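Local coordinates for protein ethanolamine kinase Pv091845 (Plasmodium vivax, PDB 2QG7) that probably phosphorylates ethanolamine with ATP, as choline/ethanolamine kinases do, in the first step of phosphatidylethanolamine synthesis, at residues Ser234-Thr239 and Pro357-Tyr362; Phe244-Glu249 and Ser425-Met430; Asn366-Tyr371 and Pro412-Ser417; Ile419-Trp424 and Met443-Ala448. All blocks are in the same frame, centred on the assembly; numbering follows the deposited sequence.

Overall arrangement
All four contacts lie in the mainly helical part of this kinase-like fold. Helix 413-430 carries a segment of interactions 2, 3 and 4: interaction 3 uses its start, interaction 4 its middle and interaction 2 its end. Interaction 1 packs against it through Phe413 and Cys416. Interactions 1 and 2 share helix 236-251, and interactions 1 and 3 share helix 360-369. The centres of interactions 2 and 4, and of 3 and 4, are about 11 Å apart. Those of interactions 2 and 3 are about 20 Å apart. Along the chain, interaction 1 closes before interaction 3 opens, and the segments of interactions 2 and 4 alternate. The contacts thus gather helices 236-251, 360-369 and 438-448 around one long helix.

Interaction 1. Residues Ser234-Thr239 and Pro357-Tyr362; sequences SFLWNT and PMERAY
The start of helix 236-251 meets the junction between strand 356-359 and helix 360-369. One backbone bond joins them: Phe235 N donates to Pro357 O at 2.8 Å, nearly along the C=O axis. Beside this bond, Pro357 CD sits over one face of the Phe235 ring, 3.9 Å from its centroid, as a CH-pi contact. Ser234 precedes the turn into its helix. Its OG, anti to the backbone N, accepts a capping bond from Leu236 N and also donates to Glu359 OE1 at a very short 2.5 Å, from above the carboxylate plane. Glu359 is itself the N-cap residue of helix 360-369, so the residue before one helix bonds, through its carboxylate, to Ser234 and Trp237 at the start of the other. Its chain bends at chi2 (87°), and OE2 takes Trp237 NE1 on its syn lone pair at 3.0 Å. The ring and carboxylate planes are nearly perpendicular (87°). Leu236 packs beside this polar group. Its CD1 lies over one face of the Tyr362 ring, 3.8 Å from the centroid, while Leu236 CB touches Met358 SD at 3.8 Å. The extended Met358 chain carries CE along to Leu236 CA. Strand 290-293 pairs with the Met358 strand, and Phe413 packs on Glu359 and Tyr362.

Interaction 2. Residues Phe244-Glu249 and Ser425-Met430; sequences FHLLNE and SLLQGM
Apolar packing makes up this contact between helix 236-251 and the end of helix 413-430. The two short segments run in broadly the same direction, with an angle of 44° and a closest axis approach of 10.0 Å. Leu247 and Leu427 are the central pair. They cross obliquely, branch point to branch point, with Leu247 CG 3.8 Å from Leu427 CG. The CG of Leu247 is anti to its carbonyl carbon (chi1 -78°), and the end of the chain turns to the other helix. Its two methyls then part. CD1 rests on Leu426 CB at 3.9 Å, and CD2 lies against the backbone of Leu427, 3.9 Å from its CA. Met430 CG makes a looser approach to Leu247 CD2 at 4.3 Å. The chi1 of Leu427, -103°, is well off a staggered value. It brings CD2 to Leu246 CB at 3.8 Å, and these two side chains cross at about a right angle. Leu246 is the one exposed member of the group, so the packing reaches the surface there.

Polar bonding across the segments is absent. Ser425 points away and its OG bonds to Phe438 O.

Further apolar neighbours adjoin the group. Leu264 of helix 262-265 touches Leu247 and Met430, and Leu446 of helix 438-448 touches Leu426. Phe244 turns to the other side of its helix and packs on helix 269-284.

With no directional bond between them, these two helix turns rest on the fit of aliphatic groups and their largely buried surface.

Interaction 3. Residues Asn366-Tyr371 and Pro412-Ser417; sequences NHFNEY and PFYICS
Ser417 OG is the polar centre between helix 360-369 and the start of helix 413-430. It donates to Asn366 OD1 at 2.7 Å, meeting a lone pair in the plane of the amide carbonyl. The CG of Asn366 is anti to its backbone N (chi1 -177°), which carries OD1 across to the serine. Asn369, on the same side of its helix, brings a second amide. Its ND2 donates to Tyr414 O at 3.0 Å, on an in-plane lone pair, and more weakly to Ser417 OG at 3.3 Å. The other end of this amide, OD1, lies in the plane of the Tyr414 ring at its edge, 3.4 Å from CD1. The amide and ring planes are 75° apart. Tyr414 OH reaches past this amide to Phe368 CB at 3.4 Å, but its hydrogen bond is to Glu387 OE2.

A second shell adds weaker contacts. Trp421 NE1 makes a weak bond to Asn366 OD1, and Arg445 NH1 a weak one to Ser417 OG. Phe390 meets the Phe368 ring edge to face. This is a buried polar network between two helices of the mainly helical C-terminal lobe of the choline/ethanolamine kinase fold.

Interaction 4. Residues Ile419-Trp424 and Met443-Ala448; sequences INWGLW and MTRLTA
Arg445 and Trp421 lie side by side and point the same way, along one side of a close helix pair. The planes of the guanidinium and the indole are only 23° apart. Trp421 CB sits over one face of the guanidinium, 3.5 Å from Arg445 NH2. Arg445 has CG anti to its carbonyl carbon and is bent at both chi2 and chi3, so the chain folds up beside the opposite helix. Its polar end is bonded just beyond the segments: NH2 to Tyr441 OH and NE to His418 ND1.

Gly422 faces the other helix with bare backbone. Arg445 CB lies 3.7 Å from Gly422 N. Leu446 comes to the same glycine from another direction, its CG 4.0 Å from Gly422 CA. The end of Leu446 turns inward, and its CD2 meets Ile419 CA at 4.1 Å and Leu423 CD2 at 4.4 Å. The close fit at the glycine matches the short axis approach of 7.5 Å between nearly antiparallel segments (153°).

Helix 438-448 has a second neighbour. Met443 and Thr447 pack on Thr447 and Asn440 of the second subunit, so this helix lies between helix 413-430 and the dimer partner.

No hydrogen bond crosses the segments. Glycine contact and leucine packing are consistent with the close spacing. The buried, probably charged guanidinium of Arg445 is bonded to Tyr441 and His418, and the long, weak ion pair with Glu370 may help balance it.

Interaction 1. Residues Ser234-Thr239 and Pro357-Tyr362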
# COMPACT_ATOMS: atom_id res chain seq x y z
N SER D 234 -11.12 24.90 17.97
CA SER D 234 -10.49 24.21 16.86
C SER D 234 -11.57 23.65 15.94
O SER D 234 -12.67 23.28 16.40
CB SER D 234 -9.59 23.09 17.40
OG SER D 234 -9.01 22.30 16.35
N PHE D 235 -11.25 23.59 14.64
CA PHE D 235 -12.16 23.07 13.63
C PHE D 235 -11.84 21.59 13.32
O PHE D 235 -12.53 20.96 12.50
CB PHE D 235 -12.05 23.90 12.36
CG PHE D 235 -12.95 25.10 12.32
CD1 PHE D 235 -13.77 25.32 11.23
CD2 PHE D 235 -12.98 26.01 13.36
CE1 PHE D 235 -14.60 26.45 11.18
CE2 PHE D 235 -13.83 27.12 13.31
CZ PHE D 235 -14.62 27.33 12.23
N LEU D 236 -10.82 21.06 13.98
CA LEU D 236 -10.25 19.77 13.67
C LEU D 236 -11.15 18.60 14.04
O LEU D 236 -11.39 17.70 13.22
CB LEU D 236 -8.87 19.63 14.36
CG LEU D 236 -8.05 18.36 14.37
CD1 LEU D 236 -7.82 17.76 12.95
CD2 LEU D 236 -6.73 18.68 15.04
N TRP D 237 -11.66 18.62 15.27
CA TRP D 237 -12.45 17.52 15.80
C TRP D 237 -13.85 17.50 15.24
O TRP D 237 -14.45 16.46 15.09
CB TRP D 237 -12.47 17.58 17.33
CG TRP D 237 -11.14 17.86 17.85
CD1 TRP D 237 -10.72 19.03 18.40
CD2 TRP D 237 -10.01 16.98 17.84
NE1 TRP D 237 -9.40 18.93 18.76
CE2 TRP D 237 -8.93 17.69 18.42
CE3 TRP D 237 -9.80 15.66 17.40
CZ2 TRP D 237 -7.67 17.14 18.58
CZ3 TRP D 237 -8.56 15.11 17.57
CH2 TRP D 237 -7.50 15.84 18.15
N ASN D 238 -14.38 18.68 14.93
CA ASN D 238 -15.61 18.81 14.19
C ASN D 238 -15.50 18.16 12.81
O ASN D 238 -16.47 17.60 12.31
CB ASN D 238 -15.94 20.30 14.01
CG ASN D 238 -17.29 20.53 13.32
OD1 ASN D 238 -18.36 20.42 13.95
ND2 ASN D 238 -17.24 20.86 12.02
N THR D 239 -14.32 18.26 12.19
CA THR D 239 -14.06 17.75 10.84
C THR D 239 -13.84 16.24 10.87
O THR D 239 -14.44 15.52 10.07
CB THR D 239 -12.85 18.45 10.18
OG1 THR D 239 -13.09 19.85 10.13
CG2 THR D 239 -12.63 17.98 8.77
N PRO D 357 -9.10 27.28 11.44
CA PRO D 357 -8.44 27.33 12.75
C PRO D 357 -8.30 25.97 13.42
O PRO D 357 -9.27 25.33 13.72
CB PRO D 357 -9.35 28.28 13.55
CG PRO D 357 -10.24 28.97 12.50
CD PRO D 357 -10.41 27.97 11.45
N MET D 358 -7.07 25.53 13.64
CA MET D 358 -6.82 24.26 14.32
C MET D 358 -5.62 24.46 15.21
O MET D 358 -4.96 25.48 15.10
CB MET D 358 -6.48 23.17 13.28
CG MET D 358 -7.63 22.71 12.42
SD MET D 358 -7.26 21.27 11.39
CE MET D 358 -8.84 21.11 10.56
N GLU D 359 -5.32 23.46 16.03
CA GLU D 359 -4.09 23.36 16.78
C GLU D 359 -2.90 23.46 15.84
O GLU D 359 -2.85 22.80 14.82
CB GLU D 359 -4.04 22.02 17.51
CG GLU D 359 -5.03 21.87 18.68
CD GLU D 359 -6.40 21.37 18.29
OE1 GLU D 359 -6.78 21.43 17.07
OE2 GLU D 359 -7.14 20.88 19.19
N ARG D 360 -1.92 24.27 16.23
CA ARG D 360 -0.72 24.49 15.44
C ARG D 360 0.08 23.24 15.31
O ARG D 360 0.87 23.09 14.35
CB ARG D 360 0.14 25.64 16.01
CG ARG D 360 0.61 25.46 17.46
CD ARG D 360 1.89 26.22 17.76
NE ARG D 360 2.45 25.92 19.09
CZ ARG D 360 3.51 26.52 19.67
NH1 ARG D 360 4.17 27.49 19.04
NH2 ARG D 360 3.92 26.14 20.89
N ALA D 361 -0.09 22.33 16.27
CA ALA D 361 0.68 21.09 16.30
C ALA D 361 0.13 20.08 15.26
O ALA D 361 0.92 19.32 14.68
CB ALA D 361 0.68 20.51 17.66
N TYR D 362 -1.18 20.12 14.99
CA TYR D 362 -1.74 19.39 13.85
C TYR D 362 -1.08 19.71 12.47
O TYR D 362 -0.73 18.79 11.72
CB TYR D 362 -3.23 19.59 13.76
CG TYR D 362 -3.80 18.86 12.61
CD1 TYR D 362 -4.13 17.49 12.71
CD2 TYR D 362 -4.01 19.51 11.39
CE1 TYR D 362 -4.68 16.80 11.63
CE2 TYR D 362 -4.53 18.81 10.27
CZ TYR D 362 -4.87 17.46 10.41
OH TYR D 362 -5.38 16.81 9.31

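Interaction 2. Residues Phe244-Glu249 and Ser425-Met430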
# COMPACT_ATOMS: atom_id res chain seq x y z
N PHE D 244 -16.35 10.69 10.18
CA PHE D 244 -16.73 9.49 10.85
C PHE D 244 -18.21 9.24 10.64
O PHE D 244 -18.60 8.14 10.21
CB PHE D 244 -16.41 9.59 12.34
CG PHE D 244 -16.82 8.36 13.13
CD1 PHE D 244 -15.93 7.28 13.27
CD2 PHE D 244 -18.10 8.27 13.71
CE1 PHE D 244 -16.33 6.14 13.98
CE2 PHE D 244 -18.49 7.14 14.42
CZ PHE D 244 -17.62 6.08 14.56
N HIS D 245 -19.03 10.26 10.92
CA HIS D 245 -20.49 10.16 10.83
C HIS D 245 -21.00 9.96 9.39
O HIS D 245 -21.97 9.25 9.19
CB HIS D 245 -21.20 11.35 11.52
CG HIS D 245 -21.05 11.38 13.02
ND1 HIS D 245 -21.54 10.38 13.84
CD2 HIS D 245 -20.48 12.28 13.84
CE1 HIS D 245 -21.26 10.67 15.10
NE2 HIS D 245 -20.60 11.81 15.13
N LEU D 246 -20.37 10.57 8.41
CA LEU D 246 -20.74 10.35 7.02
C LEU D 246 -20.39 8.93 6.55
O LEU D 246 -21.11 8.33 5.72
CB LEU D 246 -20.08 11.39 6.14
CG LEU D 246 -20.61 12.84 6.15
CD1 LEU D 246 -19.61 13.81 5.52
CD2 LEU D 246 -21.96 12.94 5.40
N LEU D 247 -19.32 8.37 7.09
CA LEU D 247 -18.91 7.03 6.75
C LEU D 247 -19.69 6.00 7.50
O LEU D 247 -20.00 4.95 6.96
CB LEU D 247 -17.41 6.83 6.98
CG LEU D 247 -16.47 7.40 5.92
CD1 LEU D 247 -15.03 7.22 6.35
CD2 LEU D 247 -16.70 6.76 4.56
N ASN D 248 -20.02 6.29 8.76
CA ASN D 248 -20.79 5.34 9.58
C ASN D 248 -22.24 5.19 9.11
O ASN D 248 -22.81 4.11 9.16
CB ASN D 248 -20.76 5.75 11.05
CG ASN D 248 -21.24 4.65 11.99
OD1 ASN D 248 -22.04 4.90 12.89
ND2 ASN D 248 -20.71 3.46 11.81
N GLU D 249 -22.84 6.28 8.64
CA GLU D 249 -24.19 6.24 8.10
C GLU D 249 -24.18 5.58 6.72
O GLU D 249 -25.20 5.08 6.26
CB GLU D 249 -24.82 7.65 8.08
CG GLU D 249 -25.23 8.17 9.47
CD GLU D 249 -25.30 9.73 9.54
OE1 GLU D 249 -26.05 10.33 8.71
OE2 GLU D 249 -24.63 10.36 10.43
N SER D 425 -10.19 10.15 2.69
CA SER D 425 -9.92 9.33 1.50
C SER D 425 -10.96 8.23 1.26
O SER D 425 -11.36 7.97 0.14
CB SER D 425 -8.53 8.74 1.56
OG SER D 425 -8.19 8.33 0.25
N LEU D 426 -11.40 7.60 2.33
CA LEU D 426 -12.46 6.61 2.22
C LEU D 426 -13.77 7.24 1.72
O LEU D 426 -14.47 6.64 0.88
CB LEU D 426 -12.67 5.88 3.55
CG LEU D 426 -11.63 4.83 3.92
CD1 LEU D 426 -11.92 4.23 5.31
CD2 LEU D 426 -11.50 3.70 2.86
N LEU D 427 -14.12 8.43 2.24
CA LEU D 427 -15.32 9.16 1.82
C LEU D 427 -15.30 9.54 0.37
O LEU D 427 -16.31 9.53 -0.29
CB LEU D 427 -15.47 10.46 2.61
CG LEU D 427 -16.48 10.58 3.75
CD1 LEU D 427 -16.32 12.00 4.37
CD2 LEU D 427 -17.89 10.36 3.24
N GLN D 428 -14.12 9.90 -0.11
CA GLN D 428 -13.90 10.18 -1.52
C GLN D 428 -14.02 8.94 -2.40
O GLN D 428 -14.46 9.04 -3.55
CB GLN D 428 -12.52 10.84 -1.69
CG GLN D 428 -12.39 12.12 -0.93
CD GLN D 428 -13.05 13.29 -1.61
OE1 GLN D 428 -12.38 14.07 -2.30
NE2 GLN D 428 -14.36 13.44 -1.44
N GLY D 429 -13.57 7.80 -1.87
CA GLY D 429 -13.69 6.53 -2.54
C GLY D 429 -15.12 6.01 -2.69
O GLY D 429 -15.36 5.13 -3.52
N MET D 430 -16.06 6.53 -1.91
CA MET D 430 -17.48 6.18 -2.06
C MET D 430 -18.11 6.83 -3.29
O MET D 430 -18.99 6.23 -3.94
CB MET D 430 -18.31 6.56 -0.82
CG MET D 430 -17.86 5.93 0.49
SD MET D 430 -17.81 4.11 0.61
CE MET D 430 -16.12 3.70 0.16

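Interaction 3. Residues Asn366-Tyr371 and Pro412-Ser417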
# COMPACT_ATOMS: atom_id res chain seq x y z
N ASN D 366 1.05 16.91 10.54
CA ASN D 366 0.49 16.59 9.24
C ASN D 366 1.51 16.84 8.14
O ASN D 366 1.65 16.01 7.26
CB ASN D 366 -0.79 17.36 9.02
CG ASN D 366 -1.49 17.03 7.69
OD1 ASN D 366 -2.03 15.92 7.52
ND2 ASN D 366 -1.47 17.97 6.75
N HIS D 367 2.29 17.91 8.23
CA HIS D 367 3.32 18.20 7.28
C HIS D 367 4.44 17.17 7.35
O HIS D 367 5.03 16.78 6.33
CB HIS D 367 3.88 19.61 7.51
CG HIS D 367 5.02 19.96 6.60
ND1 HIS D 367 4.90 19.96 5.22
CD2 HIS D 367 6.31 20.28 6.85
CE1 HIS D 367 6.06 20.27 4.67
NE2 HIS D 367 6.94 20.47 5.63
N PHE D 368 4.75 16.73 8.55
CA PHE D 368 5.78 15.73 8.75
C PHE D 368 5.37 14.34 8.25
O PHE D 368 6.21 13.58 7.76
CB PHE D 368 6.13 15.67 10.23
CG PHE D 368 6.97 16.84 10.70
CD1 PHE D 368 7.69 17.62 9.78
CD2 PHE D 368 7.08 17.13 12.06
CE1 PHE D 368 8.47 18.70 10.23
CE2 PHE D 368 7.89 18.18 12.51
CZ PHE D 368 8.57 18.96 11.60
N ASN D 369 4.08 14.02 8.33
CA ASN D 369 3.58 12.83 7.67
C ASN D 369 3.77 12.84 6.16
O ASN D 369 3.85 11.80 5.56
CB ASN D 369 2.12 12.52 8.03
CG ASN D 369 1.99 11.75 9.31
OD1 ASN D 369 2.86 10.95 9.65
ND2 ASN D 369 0.89 11.96 10.02
N GLU D 370 3.82 14.02 5.56
CA GLU D 370 3.83 14.16 4.12
C GLU D 370 5.22 14.01 3.55
O GLU D 370 5.43 14.18 2.38
CB GLU D 370 3.17 15.50 3.71
CG GLU D 370 1.64 15.65 4.01
CD GLU D 370 0.75 14.62 3.25
OE1 GLU D 370 -0.40 14.33 3.69
OE2 GLU D 370 1.17 14.11 2.16
N TYR D 371 6.18 13.71 4.38
CA TYR D 371 7.54 13.44 3.98
C TYR D 371 7.53 12.07 3.30
O TYR D 371 8.38 11.78 2.41
CB TYR D 371 8.43 13.38 5.23
CG TYR D 371 8.98 14.72 5.75
CD1 TYR D 371 8.19 15.89 5.76
CD2 TYR D 371 10.27 14.79 6.28
CE1 TYR D 371 8.70 17.09 6.24
CE2 TYR D 371 10.79 15.99 6.78
CZ TYR D 371 10.00 17.13 6.76
OH TYR D 371 10.52 18.34 7.22
N PRO D 412 1.42 13.35 19.42
CA PRO D 412 0.18 12.61 19.16
C PRO D 412 -0.65 13.07 17.93
O PRO D 412 -1.67 12.44 17.62
CB PRO D 412 -0.64 12.90 20.42
CG PRO D 412 -0.15 14.25 20.91
CD PRO D 412 1.30 14.31 20.55
N PHE D 413 -0.28 14.18 17.29
CA PHE D 413 -1.03 14.70 16.14
C PHE D 413 -0.66 13.95 14.86
O PHE D 413 -1.37 14.06 13.85
CB PHE D 413 -0.82 16.22 15.96
CG PHE D 413 -1.52 17.04 16.99
CD1 PHE D 413 -0.93 17.30 18.23
CD2 PHE D 413 -2.79 17.57 16.72
CE1 PHE D 413 -1.56 18.05 19.15
CE2 PHE D 413 -3.46 18.35 17.67
CZ PHE D 413 -2.86 18.57 18.88
N TYR D 414 0.43 13.19 14.91
CA TYR D 414 0.80 12.29 13.85
C TYR D 414 -0.34 11.30 13.52
O TYR D 414 -0.79 11.18 12.35
CB TYR D 414 2.02 11.54 14.27
CG TYR D 414 3.33 12.18 13.93
CD1 TYR D 414 3.88 12.04 12.65
CD2 TYR D 414 4.06 12.90 14.91
CE1 TYR D 414 5.09 12.59 12.33
CE2 TYR D 414 5.31 13.47 14.59
CZ TYR D 414 5.81 13.30 13.30
OH TYR D 414 7.01 13.84 12.95
N ILE D 415 -0.81 10.62 14.57
CA ILE D 415 -1.95 9.71 14.49
C ILE D 415 -3.25 10.41 14.14
O ILE D 415 -4.11 9.85 13.46
CB ILE D 415 -2.18 8.93 15.82
CG1 ILE D 415 -0.96 8.02 16.12
CG2 ILE D 415 -3.44 8.03 15.69
CD1 ILE D 415 -0.89 7.75 17.61
N CYS D 416 -3.41 11.61 14.65
CA CYS D 416 -4.58 12.44 14.35
C CYS D 416 -4.68 12.79 12.82
O CYS D 416 -5.74 12.77 12.20
CB CYS D 416 -4.45 13.72 15.20
SG CYS D 416 -5.84 14.79 15.01
N SER D 417 -3.54 13.13 12.25
CA SER D 417 -3.39 13.36 10.83
C SER D 417 -3.67 12.07 9.99
O SER D 417 -4.30 12.16 8.94
CB SER D 417 -1.95 13.83 10.61
OG SER D 417 -1.65 13.86 9.24

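Interaction 4. Residues Ile419-Trp424 and Met443-Ala448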
# COMPACT_ATOMS: atom_id res chain seq x y z
N ILE D 419 -5.78 9.55 10.93
CA ILE D 419 -7.20 9.32 11.01
C ILE D 419 -7.97 10.28 10.13
O ILE D 419 -8.89 9.88 9.40
CB ILE D 419 -7.69 9.35 12.48
CG1 ILE D 419 -7.03 8.19 13.24
CG2 ILE D 419 -9.21 9.28 12.54
CD1 ILE D 419 -7.19 8.20 14.80
N ASN D 420 -7.61 11.55 10.19
CA ASN D 420 -8.23 12.58 9.36
C ASN D 420 -8.17 12.24 7.87
O ASN D 420 -9.19 12.29 7.17
CB ASN D 420 -7.58 13.96 9.62
CG ASN D 420 -8.27 15.09 8.87
OD1 ASN D 420 -9.36 15.52 9.22
ND2 ASN D 420 -7.64 15.55 7.80
N TRP D 421 -6.99 11.93 7.36
CA TRP D 421 -6.85 11.68 5.95
C TRP D 421 -7.26 10.28 5.52
O TRP D 421 -7.57 10.08 4.35
CB TRP D 421 -5.44 12.02 5.46
CG TRP D 421 -5.24 13.52 5.43
CD1 TRP D 421 -4.48 14.26 6.29
CD2 TRP D 421 -5.87 14.47 4.55
NE1 TRP D 421 -4.57 15.58 5.97
CE2 TRP D 421 -5.42 15.75 4.92
CE3 TRP D 421 -6.78 14.36 3.48
CZ2 TRP D 421 -5.83 16.92 4.27
CZ3 TRP D 421 -7.19 15.53 2.82
CH2 TRP D 421 -6.72 16.79 3.22
N GLY D 422 -7.24 9.32 6.46
CA GLY D 422 -7.88 8.03 6.26
C GLY D 422 -9.37 8.11 5.97
O GLY D 422 -9.84 7.45 5.08
N LEU D 423 -10.11 8.91 6.75
CA LEU D 423 -11.55 8.97 6.64
C LEU D 423 -11.94 9.84 5.48
O LEU D 423 -12.93 9.56 4.82
CB LEU D 423 -12.16 9.53 7.91
CG LEU D 423 -11.99 8.84 9.26
CD1 LEU D 423 -12.57 9.72 10.37
CD2 LEU D 423 -12.54 7.39 9.27
N TRP D 424 -11.18 10.90 5.24
CA TRP D 424 -11.39 11.73 4.06
C TRP D 424 -11.27 10.90 2.78
O TRP D 424 -12.11 10.97 1.89
CB TRP D 424 -10.35 12.87 4.03
CG TRP D 424 -10.42 13.72 2.82
CD1 TRP D 424 -11.25 14.79 2.61
CD2 TRP D 424 -9.65 13.56 1.62
NE1 TRP D 424 -11.01 15.33 1.36
CE2 TRP D 424 -10.05 14.58 0.72
CE3 TRP D 424 -8.66 12.64 1.20
CZ2 TRP D 424 -9.51 14.71 -0.56
CZ3 TRP D 424 -8.13 12.76 -0.04
CH2 TRP D 424 -8.54 13.83 -0.92
N MET D 443 -7.02 3.32 3.61
CA MET D 443 -6.77 2.16 4.47
C MET D 443 -5.35 2.14 4.95
O MET D 443 -5.11 1.73 6.05
CB MET D 443 -7.09 0.84 3.72
CG MET D 443 -8.56 0.62 3.46
SD MET D 443 -9.54 0.64 5.00
CE MET D 443 -8.93 -0.83 5.85
N THR D 444 -4.42 2.55 4.10
CA THR D 444 -3.03 2.71 4.47
C THR D 444 -2.83 3.78 5.55
O THR D 444 -2.04 3.54 6.49
CB THR D 444 -2.14 3.05 3.24
OG1 THR D 444 -2.40 2.11 2.19
CG2 THR D 444 -0.66 3.01 3.60
N ARG D 445 -3.52 4.93 5.44
CA ARG D 445 -3.48 5.97 6.48
C ARG D 445 -4.07 5.46 7.80
O ARG D 445 -3.49 5.70 8.83
CB ARG D 445 -4.20 7.29 6.09
CG ARG D 445 -3.65 8.01 4.89
CD ARG D 445 -2.16 8.27 4.97
NE ARG D 445 -1.82 9.11 6.14
CZ ARG D 445 -1.80 10.44 6.14
NH1 ARG D 445 -1.46 11.06 7.25
NH2 ARG D 445 -2.11 11.17 5.05
N LEU D 446 -5.23 4.80 7.74
CA LEU D 446 -5.86 4.22 8.92
C LEU D 446 -5.02 3.14 9.57
O LEU D 446 -5.06 3.02 10.78
CB LEU D 446 -7.23 3.64 8.60
CG LEU D 446 -8.37 4.66 8.43
CD1 LEU D 446 -9.72 3.95 8.24
CD2 LEU D 446 -8.47 5.69 9.60
N THR D 447 -4.28 2.36 8.77
CA THR D 447 -3.33 1.35 9.25
C THR D 447 -2.20 2.06 10.02
O THR D 447 -1.77 1.58 11.08
CB THR D 447 -2.74 0.49 8.06
OG1 THR D 447 -3.80 -0.19 7.37
CG2 THR D 447 -1.78 -0.56 8.53
N ALA D 448 -1.68 3.15 9.43
CA ALA D 448 -0.64 3.98 10.05
C ALA D 448 -1.04 4.53 11.42
O ALA D 448 -0.17 4.71 12.25
CB ALA D 448 -0.23 5.10 9.14